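Local coordinates for protein bifunctional enzyme IspD/IspF (Campylobacter jejuni, PDB 1W55) that makes 4-diphosphocytidyl-2-C-methyl-D-erythritol from CTP and methylerythritol phosphate, and cyclises its 2-phosphate with release of CMP, two steps of isoprenoid precursor synthesis, at residues A[29-32]-A[33-37]; A[151-154]-A[155-159]; A[281-284]-A[285-288]; A[291-295]-A[296-300]; A[105-108]-A[109-113]. All blocks are in the same frame, centred on the assembly; numbering follows the deposited sequence.

Contact 1: A[29-32]-A[33-37]; sequences GNDP and LWLYA
Pro32 lies beside Trp34 and Leu35, and all three side chains point the same way. The proline ring meets the indole obliquely, along its pyrrole part. Its CG is 3.6 Å from Trp34 NE1, and its CB is 3.8 Å from Trp34 CD1. The indole gets there because Trp34 CG sits between the backbone N and the carbonyl carbon (chi1 68°). This folds the ring back toward the start of the helix. Leu35 CB then lies over the centre of one indole face, 3.8 Å above its plane. The same CB is 3.9 Å from Pro32 CG, so it touches both rings.

Asp31 comes in from the other side of Leu35, and the two side chains cross at a slant. Asp31 OD1 is 3.6 Å from Leu35 CD2, an apolar neighbour. The charge is met by Lys39, one turn beyond Leu35, which forms a salt bridge with OD2. Asp31 CB also rests against Tyr36 CB at 4.2 Å.

Pro32 is the N-cap residue. Its carbonyl oxygen receives Tyr36 N at 2.9 Å in an almost straight bond (172°). Leu35 N adds a weak bond to that oxygen. These bonds close the first helical turn on the proline carbonyl.

The Leu33 side chain is about 8 Å from a bound CMP, which puts this helix start near, but not against, the nucleotide. The short strand 31-32 pairs antiparallel with strand 27-28 and runs directly into helix 33-42 of the cytidylyltransferase part. Trp34 shares a backbone bond with Gln24. Leu33 and Tyr36 pack on Val100, and Tyr36 also touches Pro204.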
loop_
_atom_site.group_PDB
_atom_site.type_symbol
_atom_site.label_atom_id
_atom_site.label_comp_id
_atom_site.label_asym_id
_atom_site.label_seq_id
_atom_site.Cartn_x
_atom_site.Cartn_y
_atom_site.Cartn_z
ATOM N N GLY A 29 3.774 6.853 -18.052
ATOM C CA GLY A 29 4.211 5.501 -18.372
ATOM C C GLY A 29 5.217 5.594 -19.505
ATOM O O GLY A 29 6.139 6.408 -19.432
ATOM N N ASN A 30 5.028 4.780 -20.549
ATOM C CA ASN A 30 5.904 4.789 -21.726
ATOM C C ASN A 30 5.503 5.832 -22.761
ATOM O O ASN A 30 6.267 6.080 -23.692
ATOM C CB ASN A 30 5.926 3.417 -22.429
ATOM C CG ASN A 30 7.070 2.491 -21.939
ATOM O OD1 ASN A 30 8.071 2.936 -21.354
ATOM N ND2 ASN A 30 6.907 1.192 -22.188
ATOM N N ASP A 31 4.331 6.446 -22.595
ATOM C CA ASP A 31 3.744 7.239 -23.665
ATOM C C ASP A 31 3.873 8.725 -23.423
ATOM O O ASP A 31 3.655 9.187 -22.309
ATOM C CB ASP A 31 2.246 6.911 -23.819
ATOM C CG ASP A 31 2.002 5.593 -24.519
ATOM O OD1 ASP A 31 2.886 5.123 -25.266
ATOM O OD2 ASP A 31 0.944 4.951 -24.391
ATOM N N PRO A 32 4.154 9.490 -24.475
ATOM C CA PRO A 32 4.052 10.953 -24.378
ATOM C C PRO A 32 2.590 11.293 -24.076
ATOM O O PRO A 32 1.697 10.517 -24.434
ATOM C CB PRO A 32 4.477 11.445 -25.766
ATOM C CG PRO A 32 4.355 10.252 -26.673
ATOM C CD PRO A 32 4.523 9.030 -25.829
ATOM N N LEU A 33 2.363 12.411 -23.396
ATOM C CA LEU A 33 1.037 12.777 -22.876
ATOM C C LEU A 33 -0.044 12.766 -23.953
ATOM O O LEU A 33 -1.129 12.272 -23.708
ATOM C CB LEU A 33 1.094 14.154 -22.184
ATOM C CG LEU A 33 -0.214 14.733 -21.620
ATOM C CD1 LEU A 33 0.038 15.461 -20.307
ATOM C CD2 LEU A 33 -0.943 15.637 -22.628
ATOM N N TRP A 34 0.265 13.295 -25.139
ATOM C CA TRP A 34 -0.714 13.430 -26.229
ATOM C C TRP A 34 -1.173 12.057 -26.687
ATOM O O TRP A 34 -2.340 11.853 -27.003
ATOM C CB TRP A 34 -0.140 14.237 -27.419
ATOM C CG TRP A 34 0.986 13.528 -28.167
ATOM C CD1 TRP A 34 2.331 13.672 -27.958
ATOM C CD2 TRP A 34 0.854 12.584 -29.245
ATOM N NE1 TRP A 34 3.038 12.880 -28.830
ATOM C CE2 TRP A 34 2.155 12.189 -29.621
ATOM C CE3 TRP A 34 -0.237 12.017 -29.919
ATOM C CZ2 TRP A 34 2.393 11.251 -30.629
ATOM C CZ3 TRP A 34 -0.001 11.084 -30.921
ATOM C CH2 TRP A 34 1.304 10.708 -31.266
ATOM N N LEU A 35 -0.239 11.110 -26.708
ATOM C CA LEU A 35 -0.547 9.743 -27.116
ATOM C C LEU A 35 -1.328 9.029 -26.012
ATOM O O LEU A 35 -2.321 8.359 -26.288
ATOM C CB LEU A 35 0.730 8.987 -27.509
ATOM C CG LEU A 35 0.611 7.533 -27.980
ATOM C CD1 LEU A 35 -0.331 7.381 -29.217
ATOM C CD2 LEU A 35 2.012 6.970 -28.268
ATOM N N TYR A 36 -0.908 9.207 -24.762
ATOM C CA TYR A 36 -1.669 8.669 -23.636
ATOM C C TYR A 36 -3.143 9.131 -23.647
ATOM O O TYR A 36 -4.051 8.314 -23.508
ATOM C CB TYR A 36 -0.997 9.034 -22.307
ATOM C CG TYR A 36 -1.607 8.346 -21.110
ATOM C CD1 TYR A 36 -1.020 7.203 -20.565
ATOM C CD2 TYR A 36 -2.777 8.840 -20.515
ATOM C CE1 TYR A 36 -1.586 6.562 -19.449
ATOM C CE2 TYR A 36 -3.348 8.216 -19.409
ATOM C CZ TYR A 36 -2.752 7.077 -18.882
ATOM O OH TYR A 36 -3.327 6.459 -17.794
ATOM N N ALA A 37 -3.374 10.434 -23.800
ATOM C CA ALA A 37 -4.746 10.977 -23.832
ATOM C C ALA A 37 -5.571 10.443 -25.007
ATOM O O ALA A 37 -6.748 10.101 -24.840
ATOM C CB ALA A 37 -4.722 12.511 -23.851
#

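Contact 2: A[151-154]-A[155-159]; sequences SKTK and LLKKA
Thr153 CG2 points away from its own backbone N, while Lys157 CG is set opposite its carbonyl carbon (chi1 -73°) and the rest of that lysine is extended. The two side chains therefore lie alongside each other, pointing the same way. Lys157 CE touches Thr153 CG2 at 3.7 Å. Nearer the backbone, Lys157 CG passes 3.3 Å from Thr153 O. Both polar ends are taken up by backbone oxygens: Lys157 NZ bonds to Ile87 O, and Thr153 OG1 bonds to Ser89 O.

Leu156 has CG anti to its N (chi1 -173°), which turns CD2 back to Ser151, 4.1 Å from its CB. Lys152 is the N-cap, and its carbonyl takes Leu156 N at 3.1 Å. Lys157 N reaches Thr153 O at 3.0 Å and Lys158 N reaches Lys154 O at 3.1 Å, completing the first turn. Lys154 and Lys158 lie on the exposed side.

Strand 149-152 passes straight into helix 153-159 here. Leu156 is buried against Val92 and Val94 of strand 91-96, Leu84 of helix 76-84 and Ile173 of helix 169-174. Leu155 also meets Ile173.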
loop_
_atom_site.group_PDB
_atom_site.type_symbol
_atom_site.label_atom_id
_atom_site.label_comp_id
_atom_site.label_asym_id
_atom_site.label_seq_id
_atom_site.Cartn_x
_atom_site.Cartn_y
_atom_site.Cartn_z
ATOM N N SER A 151 -20.576 17.115 -30.972
ATOM C CA SER A 151 -21.354 18.029 -31.790
ATOM C C SER A 151 -21.777 17.332 -33.066
ATOM O O SER A 151 -21.139 16.363 -33.501
ATOM C CB SER A 151 -20.529 19.272 -32.148
ATOM O OG SER A 151 -20.120 19.966 -30.991
ATOM N N LYS A 152 -22.851 17.834 -33.666
ATOM C CA LYS A 152 -23.193 17.461 -35.032
ATOM C C LYS A 152 -22.146 18.130 -35.902
ATOM O O LYS A 152 -21.935 19.351 -35.828
ATOM C CB LYS A 152 -24.603 17.925 -35.417
ATOM C CG LYS A 152 -25.723 17.374 -34.522
ATOM C CD LYS A 152 -26.767 16.592 -35.329
ATOM C CE LYS A 152 -28.037 16.299 -34.510
ATOM N NZ LYS A 152 -28.546 17.511 -33.769
ATOM N N THR A 153 -21.479 17.308 -36.700
ATOM C CA THR A 153 -20.360 17.727 -37.529
ATOM C C THR A 153 -20.692 18.909 -38.434
ATOM O O THR A 153 -19.947 19.898 -38.478
ATOM C CB THR A 153 -19.889 16.532 -38.353
ATOM O OG1 THR A 153 -19.586 15.454 -37.460
ATOM C CG2 THR A 153 -18.564 16.827 -39.040
ATOM N N LYS A 154 -21.822 18.813 -39.131
ATOM C CA LYS A 154 -22.214 19.842 -40.093
ATOM C C LYS A 154 -22.403 21.196 -39.409
ATOM O O LYS A 154 -21.982 22.220 -39.943
ATOM C CB LYS A 154 -23.470 19.423 -40.873
ATOM C CG LYS A 154 -23.273 18.154 -41.726
ATOM C CD LYS A 154 -24.540 17.782 -42.505
ATOM C CE LYS A 154 -25.274 16.600 -41.867
ATOM N NZ LYS A 154 -25.207 15.361 -42.703
ATOM N N LEU A 155 -23.004 21.188 -38.221
ATOM C CA LEU A 155 -23.245 22.418 -37.466
ATOM C C LEU A 155 -21.968 23.065 -36.933
ATOM O O LEU A 155 -21.852 24.298 -36.927
ATOM C CB LEU A 155 -24.222 22.177 -36.309
ATOM C CG LEU A 155 -25.694 21.993 -36.713
ATOM C CD1 LEU A 155 -26.557 21.802 -35.489
ATOM C CD2 LEU A 155 -26.229 23.156 -37.571
ATOM N N LEU A 156 -21.025 22.235 -36.477
ATOM C CA LEU A 156 -19.765 22.725 -35.931
ATOM C C LEU A 156 -18.916 23.319 -37.050
ATOM O O LEU A 156 -18.285 24.358 -36.866
ATOM C CB LEU A 156 -19.014 21.618 -35.170
ATOM C CG LEU A 156 -17.746 22.008 -34.397
ATOM C CD1 LEU A 156 -18.027 23.117 -33.395
ATOM C CD2 LEU A 156 -17.085 20.790 -33.699
ATOM N N LYS A 157 -18.926 22.665 -38.210
ATOM C CA LYS A 157 -18.314 23.225 -39.418
ATOM C C LYS A 157 -18.872 24.616 -39.725
ATOM O O LYS A 157 -18.106 25.577 -39.883
ATOM C CB LYS A 157 -18.513 22.299 -40.618
ATOM C CG LYS A 157 -17.660 21.041 -40.564
ATOM C CD LYS A 157 -17.576 20.362 -41.913
ATOM C CE LYS A 157 -17.207 18.897 -41.756
ATOM N NZ LYS A 157 -16.917 18.227 -43.061
ATOM N N LYS A 158 -20.198 24.725 -39.773
ATOM C CA LYS A 158 -20.859 26.007 -40.039
ATOM C C LYS A 158 -20.536 27.024 -38.953
ATOM O O LYS A 158 -20.276 28.190 -39.247
ATOM C CB LYS A 158 -22.381 25.835 -40.152
ATOM C CG LYS A 158 -22.964 26.289 -41.489
ATOM C CD LYS A 158 -24.435 25.893 -41.618
ATOM C CE LYS A 158 -24.644 24.870 -42.739
ATOM N NZ LYS A 158 -25.445 23.691 -42.285
ATOM N N ALA A 159 -20.546 26.570 -37.700
ATOM C CA ALA A 159 -20.229 27.422 -36.554
ATOM C C ALA A 159 -18.864 28.115 -36.660
ATOM O O ALA A 159 -18.690 29.188 -36.097
ATOM C CB ALA A 159 -20.318 26.621 -35.254
#

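Contact 3: A[281-284]-A[285-288]; sequences NSME and LLKQ
Met283 and Leu286 form the packed side of a capped helix start, the N-terminal turn of helix 282-295 in the cyclodiphosphate synthase part. Asn281 is the N-cap. Its OD1 accepts Met283 N at 3.0 Å, and its backbone O accepts Leu285 N.

On the packed side the Met283 and Leu286 side chains run together, pointing the same way. Met283 is bent at chi2 and chi3, which brings SD to 4.0 Å from Leu286 CD2. Helix 318-329 adds Ile325 and Leu329, and helix 248-260 adds Thr254 and Ile257, so both side chains are buried. Ser282 is buried too. Its OG is hydrogen-bonded to Asp245 and to His251, probably a metal ligand, so the helix start probably helps to position that histidine.

The other side is looser and more polar. Glu284 starts anti to its N (chi1 177°) but bends at chi2, so that its carboxylate swings toward the next turn. Lys287 passes it at a slant, with CD 3.9 Å from Glu284 OE1. The charged ends do not meet: Lys287 NZ is 5.6 Å from Glu284 OE1 and bonds instead to Thr328 O. Gln288 also touches Tyr270, whose hydroxyl bonds to Leu285 O. The side-chain hydrogen bond here joins Gln288 NE2 to the anti lone pair of Glu284 OE2, at 3.1 Å and 158°, with the carboxylate and amide planes 54° apart.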
loop_
_atom_site.group_PDB
_atom_site.type_symbol
_atom_site.label_atom_id
_atom_site.label_comp_id
_atom_site.label_asym_id
_atom_site.label_seq_id
_atom_site.Cartn_x
_atom_site.Cartn_y
_atom_site.Cartn_z
ATOM N N ASN A 281 29.325 30.253 -31.577
ATOM C CA ASN A 281 29.887 29.656 -30.378
ATOM C C ASN A 281 29.313 28.237 -30.255
ATOM O O ASN A 281 28.121 28.077 -29.976
ATOM C CB ASN A 281 29.520 30.517 -29.167
ATOM C CG ASN A 281 30.086 29.985 -27.858
ATOM O OD1 ASN A 281 30.362 28.794 -27.716
ATOM N ND2 ASN A 281 30.241 30.875 -26.885
ATOM N N SER A 282 30.155 27.225 -30.491
ATOM C CA SER A 282 29.757 25.792 -30.463
ATOM C C SER A 282 29.101 25.309 -29.171
ATOM O O SER A 282 28.261 24.419 -29.197
ATOM C CB SER A 282 30.968 24.911 -30.738
ATOM O OG SER A 282 31.281 24.915 -32.117
ATOM N N MET A 283 29.495 25.900 -28.049
ATOM C CA MET A 283 28.912 25.592 -26.753
ATOM C C MET A 283 27.476 26.129 -26.658
ATOM O O MET A 283 26.634 25.541 -25.972
ATOM C CB MET A 283 29.779 26.161 -25.618
ATOM C CG MET A 283 31.114 25.436 -25.429
ATOM S SD MET A 283 30.927 23.631 -25.187
ATOM C CE MET A 283 30.575 23.525 -23.407
ATOM N N GLU A 284 27.210 27.240 -27.347
ATOM C CA GLU A 284 25.853 27.782 -27.443
ATOM C C GLU A 284 25.003 26.896 -28.343
ATOM O O GLU A 284 23.828 26.662 -28.050
ATOM C CB GLU A 284 25.871 29.241 -27.942
ATOM C CG GLU A 284 24.496 29.890 -28.140
ATOM C CD GLU A 284 23.663 30.008 -26.858
ATOM O OE1 GLU A 284 24.235 30.199 -25.755
ATOM O OE2 GLU A 284 22.420 29.915 -26.958
ATOM N N LEU A 285 25.614 26.390 -29.419
ATOM C CA LEU A 285 24.959 25.440 -30.316
ATOM C C LEU A 285 24.611 24.160 -29.567
ATOM O O LEU A 285 23.516 23.628 -29.728
ATOM C CB LEU A 285 25.852 25.111 -31.519
ATOM C CG LEU A 285 26.232 26.228 -32.499
ATOM C CD1 LEU A 285 27.018 25.657 -33.671
ATOM C CD2 LEU A 285 25.013 26.988 -33.001
ATOM N N LEU A 286 25.558 23.683 -28.752
ATOM C CA LEU A 286 25.346 22.555 -27.846
ATOM C C LEU A 286 24.171 22.796 -26.903
ATOM O O LEU A 286 23.291 21.942 -26.766
ATOM C CB LEU A 286 26.620 22.273 -27.024
ATOM C CG LEU A 286 26.499 21.293 -25.844
ATOM C CD1 LEU A 286 26.036 19.887 -26.310
ATOM C CD2 LEU A 286 27.804 21.202 -25.041
ATOM N N LYS A 287 24.167 23.956 -26.244
ATOM C CA LYS A 287 23.097 24.309 -25.313
ATOM C C LYS A 287 21.718 24.301 -25.997
ATOM O O LYS A 287 20.738 23.803 -25.440
ATOM C CB LYS A 287 23.364 25.674 -24.684
ATOM C CG LYS A 287 22.248 26.165 -23.767
ATOM C CD LYS A 287 22.362 27.657 -23.479
ATOM C CE LYS A 287 23.352 27.951 -22.342
ATOM N NZ LYS A 287 22.778 27.717 -20.978
ATOM N N GLN A 288 21.658 24.841 -27.206
ATOM C CA GLN A 288 20.405 24.910 -27.954
ATOM C C GLN A 288 19.925 23.534 -28.410
ATOM O O GLN A 288 18.720 23.287 -28.477
ATOM C CB GLN A 288 20.545 25.854 -29.152
ATOM C CG GLN A 288 20.511 27.330 -28.774
ATOM C CD GLN A 288 20.661 28.242 -29.981
ATOM O OE1 GLN A 288 20.006 28.041 -31.003
ATOM N NE2 GLN A 288 21.528 29.235 -29.868
#

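Contact 4: A[291-295]-A[296-300]; sequences DKVRE and IGFEL
Ile296 CG1 rests on Val293 O at 3.4 Å, just where the chain leaves helix 282-295. It gets there by lying between its own backbone N and carbonyl carbon (chi1 58°). The branch also lies near Lys292 O. Gly297 follows with positive phi (99°), a conformation that calls for glycine. It is the C-prime residue of a Schellman motif. Gly297 N bonds to Arg294 O at 3.1 Å, from well above the plane of that carbonyl.

Phe298 completes the motif, with its N donating to Val293 O at 3.3 Å. Its CB presses on Val293 CG1 at 3.5 Å, and the two side chains cross at about a right angle. The same Val293 O lies at the edge of the phenyl ring, near its plane. Phe298 O faces the backbone of Arg294, 3.6 Å from its CA in a CA-H...O contact. A water bridges this oxygen to Arg294 O, donating to Phe298 O at 2.8 Å and to Arg294 O at 2.7 Å. Val293 O is thus met by a backbone N-H, and Arg294 O by a backbone N-H and a water.

From Phe298 the chain runs as strand 298-308, next to strand 354-365. The Phe298 ring meets Phe211 edge-to-face and also contacts Tyr365. Val293 touches Leu363 of strand 354-365 and Ile257 of helix 248-260, so the end of the helix packs against both.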
loop_
_atom_site.group_PDB
_atom_site.type_symbol
_atom_site.label_atom_id
_atom_site.label_comp_id
_atom_site.label_asym_id
_atom_site.label_seq_id
_atom_site.Cartn_x
_atom_site.Cartn_y
_atom_site.Cartn_z
ATOM N N ASP A 291 18.371 22.014 -25.417
ATOM C CA ASP A 291 17.041 22.620 -25.282
ATOM C C ASP A 291 16.003 21.870 -26.115
ATOM O O ASP A 291 14.890 21.637 -25.645
ATOM C CB ASP A 291 17.039 24.094 -25.709
ATOM C CG ASP A 291 17.629 25.025 -24.655
ATOM O OD1 ASP A 291 17.746 24.619 -23.469
ATOM O OD2 ASP A 291 18.001 26.196 -24.940
ATOM N N LYS A 292 16.353 21.515 -27.350
ATOM C CA LYS A 292 15.450 20.730 -28.201
ATOM C C LYS A 292 15.070 19.393 -27.565
ATOM O O LYS A 292 13.923 18.963 -27.642
ATOM C CB LYS A 292 16.060 20.478 -29.586
ATOM C CG LYS A 292 16.219 21.720 -30.435
ATOM C CD LYS A 292 14.867 22.301 -30.861
ATOM C CE LYS A 292 15.012 23.784 -31.221
ATOM N NZ LYS A 292 14.025 24.249 -32.242
ATOM N N VAL A 293 16.049 18.763 -26.923
ATOM C CA VAL A 293 15.894 17.453 -26.300
ATOM C C VAL A 293 15.015 17.567 -25.058
ATOM O O VAL A 293 14.193 16.694 -24.779
ATOM C CB VAL A 293 17.291 16.862 -25.963
ATOM C CG1 VAL A 293 17.199 15.713 -24.999
ATOM C CG2 VAL A 293 18.021 16.462 -27.250
ATOM N N ARG A 294 15.179 18.654 -24.320
ATOM C CA ARG A 294 14.352 18.902 -23.145
ATOM C C ARG A 294 12.889 19.202 -23.510
ATOM O O ARG A 294 11.980 18.862 -22.757
ATOM C CB ARG A 294 14.941 20.041 -22.330
ATOM C CG ARG A 294 16.254 19.711 -21.659
ATOM C CD ARG A 294 16.893 20.907 -20.982
ATOM N NE ARG A 294 16.266 21.201 -19.695
ATOM C CZ ARG A 294 16.232 22.404 -19.122
ATOM N NH1 ARG A 294 16.781 23.465 -19.715
ATOM N NH2 ARG A 294 15.639 22.547 -17.948
ATOM N N GLU A 295 12.675 19.839 -24.662
ATOM C CA GLU A 295 11.328 20.162 -25.148
ATOM C C GLU A 295 10.483 18.907 -25.354
ATOM O O GLU A 295 9.288 18.914 -25.081
ATOM C CB GLU A 295 11.391 20.961 -26.456
ATOM C CG GLU A 295 11.650 22.448 -26.247
ATOM C CD GLU A 295 11.920 23.204 -27.542
ATOM O OE1 GLU A 295 11.766 22.617 -28.647
ATOM O OE2 GLU A 295 12.285 24.399 -27.450
ATOM N N ILE A 296 11.116 17.835 -25.828
ATOM C CA ILE A 296 10.425 16.556 -26.028
ATOM C C ILE A 296 10.496 15.590 -24.828
ATOM O O ILE A 296 10.165 14.417 -24.954
ATOM C CB ILE A 296 10.838 15.878 -27.350
ATOM C CG1 ILE A 296 12.353 15.628 -27.407
ATOM C CG2 ILE A 296 10.375 16.715 -28.558
ATOM C CD1 ILE A 296 12.748 14.622 -28.472
ATOM N N GLY A 297 10.887 16.086 -23.660
ATOM C CA GLY A 297 10.677 15.332 -22.436
ATOM C C GLY A 297 11.839 14.532 -21.870
ATOM O O GLY A 297 11.641 13.699 -20.972
ATOM N N PHE A 298 13.042 14.796 -22.364
ATOM C CA PHE A 298 14.226 14.057 -21.953
ATOM C C PHE A 298 15.122 14.880 -21.035
ATOM O O PHE A 298 15.049 16.113 -21.018
ATOM C CB PHE A 298 15.031 13.647 -23.183
ATOM C CG PHE A 298 14.461 12.476 -23.919
ATOM C CD1 PHE A 298 13.849 12.647 -25.158
ATOM C CD2 PHE A 298 14.531 11.203 -23.375
ATOM C CE1 PHE A 298 13.332 11.560 -25.830
ATOM C CE2 PHE A 298 14.025 10.113 -24.046
ATOM C CZ PHE A 298 13.423 10.278 -25.265
ATOM N N GLU A 299 15.996 14.185 -20.313
ATOM C CA GLU A 299 16.916 14.798 -19.371
ATOM C C GLU A 299 18.200 13.956 -19.340
ATOM O O GLU A 299 18.138 12.726 -19.359
ATOM C CB GLU A 299 16.253 14.808 -17.991
ATOM C CG GLU A 299 17.051 15.468 -16.891
ATOM C CD GLU A 299 16.291 15.528 -15.572
ATOM O OE1 GLU A 299 15.119 15.063 -15.522
ATOM O OE2 GLU A 299 16.879 16.029 -14.584
ATOM N N LEU A 300 19.352 14.621 -19.287
ATOM C CA LEU A 300 20.635 13.936 -19.237
ATOM C C LEU A 300 20.910 13.273 -17.886
ATOM O O LEU A 300 20.628 13.841 -16.836
ATOM C CB LEU A 300 21.777 14.898 -19.589
ATOM C CG LEU A 300 22.074 15.121 -21.083
ATOM C CD1 LEU A 300 22.892 16.393 -21.272
ATOM C CD2 LEU A 300 22.796 13.933 -21.716
HETATM O O HOH W 1 12.775 17.709 -20.432
#

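Contact 5: A[105-108]-A[109-113]; sequences NLFD and RLIEN
Phe107 O is gripped by two backbone donors of the next turn. Ile111 N binds it at 2.9 Å, and Leu110 N adds a weak bond at 3.2 Å. The side chains follow the same pairing. Phe107 and Ile111 lie side by side, pointing the same way, with Phe107 CE2 3.7 Å from Ile111 CG1. The approach to the ring is oblique. Phe107 also meets the ring of Phe44.

Arg109 is bent at chi2 and chi3 and curls back over the preceding turn. Leu106 CA lies over one face of its guanidinium, 3.9 Å above the plane and offset toward the rim. Arg109 NH2 is 3.6 Å from Leu106 CD1 and bonds to Glu184 O on strand 180-184, which probably helps to hold the group in place. Leu106 CG is 4.3 Å from Leu110 CD1, and both leucines pack on Pro122 of strand 119-124.

Further on, Asn113 ND2 donates to Arg109 O at 2.6 Å, with that oxygen close to the plane of the Asn113 amide. Leu106, Phe107, Leu110 and Ile111 make the apolar face of an amphipathic helix, 104-111. Such a helix covering a central sheet is typical of the alpha/beta cytidylyltransferase fold of the GT-A clan.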
loop_
_atom_site.group_PDB
_atom_site.type_symbol
_atom_site.label_atom_id
_atom_site.label_comp_id
_atom_site.label_asym_id
_atom_site.label_seq_id
_atom_site.Cartn_x
_atom_site.Cartn_y
_atom_site.Cartn_z
ATOM N N ASN A 105 -16.883 6.712 -17.672
ATOM C CA ASN A 105 -18.125 7.153 -17.069
ATOM C C ASN A 105 -18.641 8.448 -17.699
ATOM O O ASN A 105 -19.789 8.507 -18.147
ATOM C CB ASN A 105 -17.884 7.350 -15.577
ATOM C CG ASN A 105 -19.155 7.438 -14.790
ATOM O OD1 ASN A 105 -19.745 8.511 -14.666
ATOM N ND2 ASN A 105 -19.575 6.310 -14.217
ATOM N N LEU A 106 -17.793 9.479 -17.729
ATOM C CA LEU A 106 -18.167 10.755 -18.339
ATOM C C LEU A 106 -18.501 10.561 -19.806
ATOM O O LEU A 106 -19.462 11.140 -20.298
ATOM C CB LEU A 106 -17.068 11.815 -18.176
ATOM C CG LEU A 106 -17.251 13.153 -18.902
ATOM C CD1 LEU A 106 -18.513 13.879 -18.419
ATOM C CD2 LEU A 106 -16.019 14.039 -18.714
ATOM N N PHE A 107 -17.716 9.736 -20.490
ATOM C CA PHE A 107 -17.962 9.435 -21.899
ATOM C C PHE A 107 -19.386 8.913 -22.109
ATOM O O PHE A 107 -20.091 9.384 -22.999
ATOM C CB PHE A 107 -16.929 8.437 -22.439
ATOM C CG PHE A 107 -17.198 7.986 -23.854
ATOM C CD1 PHE A 107 -16.599 8.631 -24.931
ATOM C CD2 PHE A 107 -18.040 6.904 -24.109
ATOM C CE1 PHE A 107 -16.844 8.217 -26.231
ATOM C CE2 PHE A 107 -18.293 6.483 -25.406
ATOM C CZ PHE A 107 -17.694 7.143 -26.470
ATOM N N ASP A 108 -19.794 7.954 -21.273
ATOM C CA ASP A 108 -21.111 7.313 -21.372
ATOM C C ASP A 108 -22.222 8.320 -21.142
ATOM O O ASP A 108 -23.227 8.324 -21.852
ATOM C CB ASP A 108 -21.236 6.167 -20.355
ATOM C CG ASP A 108 -20.368 4.961 -20.709
ATOM O OD1 ASP A 108 -20.097 4.729 -21.916
ATOM O OD2 ASP A 108 -19.913 4.185 -19.839
ATOM N N ARG A 109 -22.018 9.182 -20.153
ATOM C CA ARG A 109 -22.955 10.247 -19.838
ATOM C C ARG A 109 -23.187 11.210 -21.013
ATOM O O ARG A 109 -24.292 11.721 -21.192
ATOM C CB ARG A 109 -22.443 11.023 -18.644
ATOM C CG ARG A 109 -22.828 10.433 -17.321
ATOM C CD ARG A 109 -22.991 11.500 -16.258
ATOM N NE ARG A 109 -21.782 12.310 -16.083
ATOM C CZ ARG A 109 -20.733 11.918 -15.373
ATOM N NH1 ARG A 109 -20.742 10.729 -14.786
ATOM N NH2 ARG A 109 -19.674 12.706 -15.241
ATOM N N LEU A 110 -22.146 11.461 -21.801
ATOM C CA LEU A 110 -22.275 12.309 -22.981
ATOM C C LEU A 110 -22.974 11.545 -24.105
ATOM O O LEU A 110 -23.839 12.082 -24.798
ATOM C CB LEU A 110 -20.898 12.780 -23.462
ATOM C CG LEU A 110 -20.083 13.738 -22.589
ATOM C CD1 LEU A 110 -18.628 13.627 -22.980
ATOM C CD2 LEU A 110 -20.573 15.163 -22.761
ATOM N N ILE A 111 -22.579 10.293 -24.284
ATOM C CA ILE A 111 -23.122 9.457 -25.343
ATOM C C ILE A 111 -24.626 9.165 -25.157
ATOM O O ILE A 111 -25.394 9.224 -26.119
ATOM C CB ILE A 111 -22.256 8.176 -25.490
ATOM C CG1 ILE A 111 -21.276 8.338 -26.657
ATOM C CG2 ILE A 111 -23.103 6.905 -25.623
ATOM C CD1 ILE A 111 -21.939 8.553 -28.021
ATOM N N GLU A 112 -25.041 8.905 -23.915
ATOM C CA GLU A 112 -26.447 8.618 -23.606
ATOM C C GLU A 112 -27.379 9.809 -23.850
ATOM O O GLU A 112 -28.600 9.644 -23.905
ATOM C CB GLU A 112 -26.598 8.091 -22.170
ATOM C CG GLU A 112 -26.307 9.111 -21.076
ATOM C CD GLU A 112 -26.640 8.616 -19.676
ATOM O OE1 GLU A 112 -27.450 9.284 -18.992
ATOM O OE2 GLU A 112 -26.086 7.574 -19.250
ATOM N N ASN A 113 -26.798 10.999 -24.006
ATOM C CA ASN A 113 -27.564 12.225 -24.227
ATOM C C ASN A 113 -27.421 12.797 -25.633
ATOM O O ASN A 113 -27.827 13.929 -25.901
ATOM C CB ASN A 113 -27.198 13.267 -23.179
ATOM C CG ASN A 113 -27.695 12.892 -21.807
ATOM O OD1 ASN A 113 -28.899 12.926 -21.540
ATOM N ND2 ASN A 113 -26.774 12.516 -20.925
#

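Overall arrangement
Each contact is local, between residues a few places apart, and none closes a long loop. They follow one another along the chain, and none nests in or crosses another. From the N terminus, contact 1 starts helix 33-42, contact 5 runs along helix 104-111, and contact 2 leads strand 149-152 into helix 153-159. These three belong to the cytidylyltransferase part. Contacts 2 and 5 lie on the same side of the chain's centre, with nearest atoms about 8 Å apart. Contacts 3 and 4 start and end helix 282-295 of the synthase part. Contacts 1 and 4, with nearest atoms about 6 Å apart, come close across the two parts; contacts 3 and 5 lie about 51 Å apart between centres.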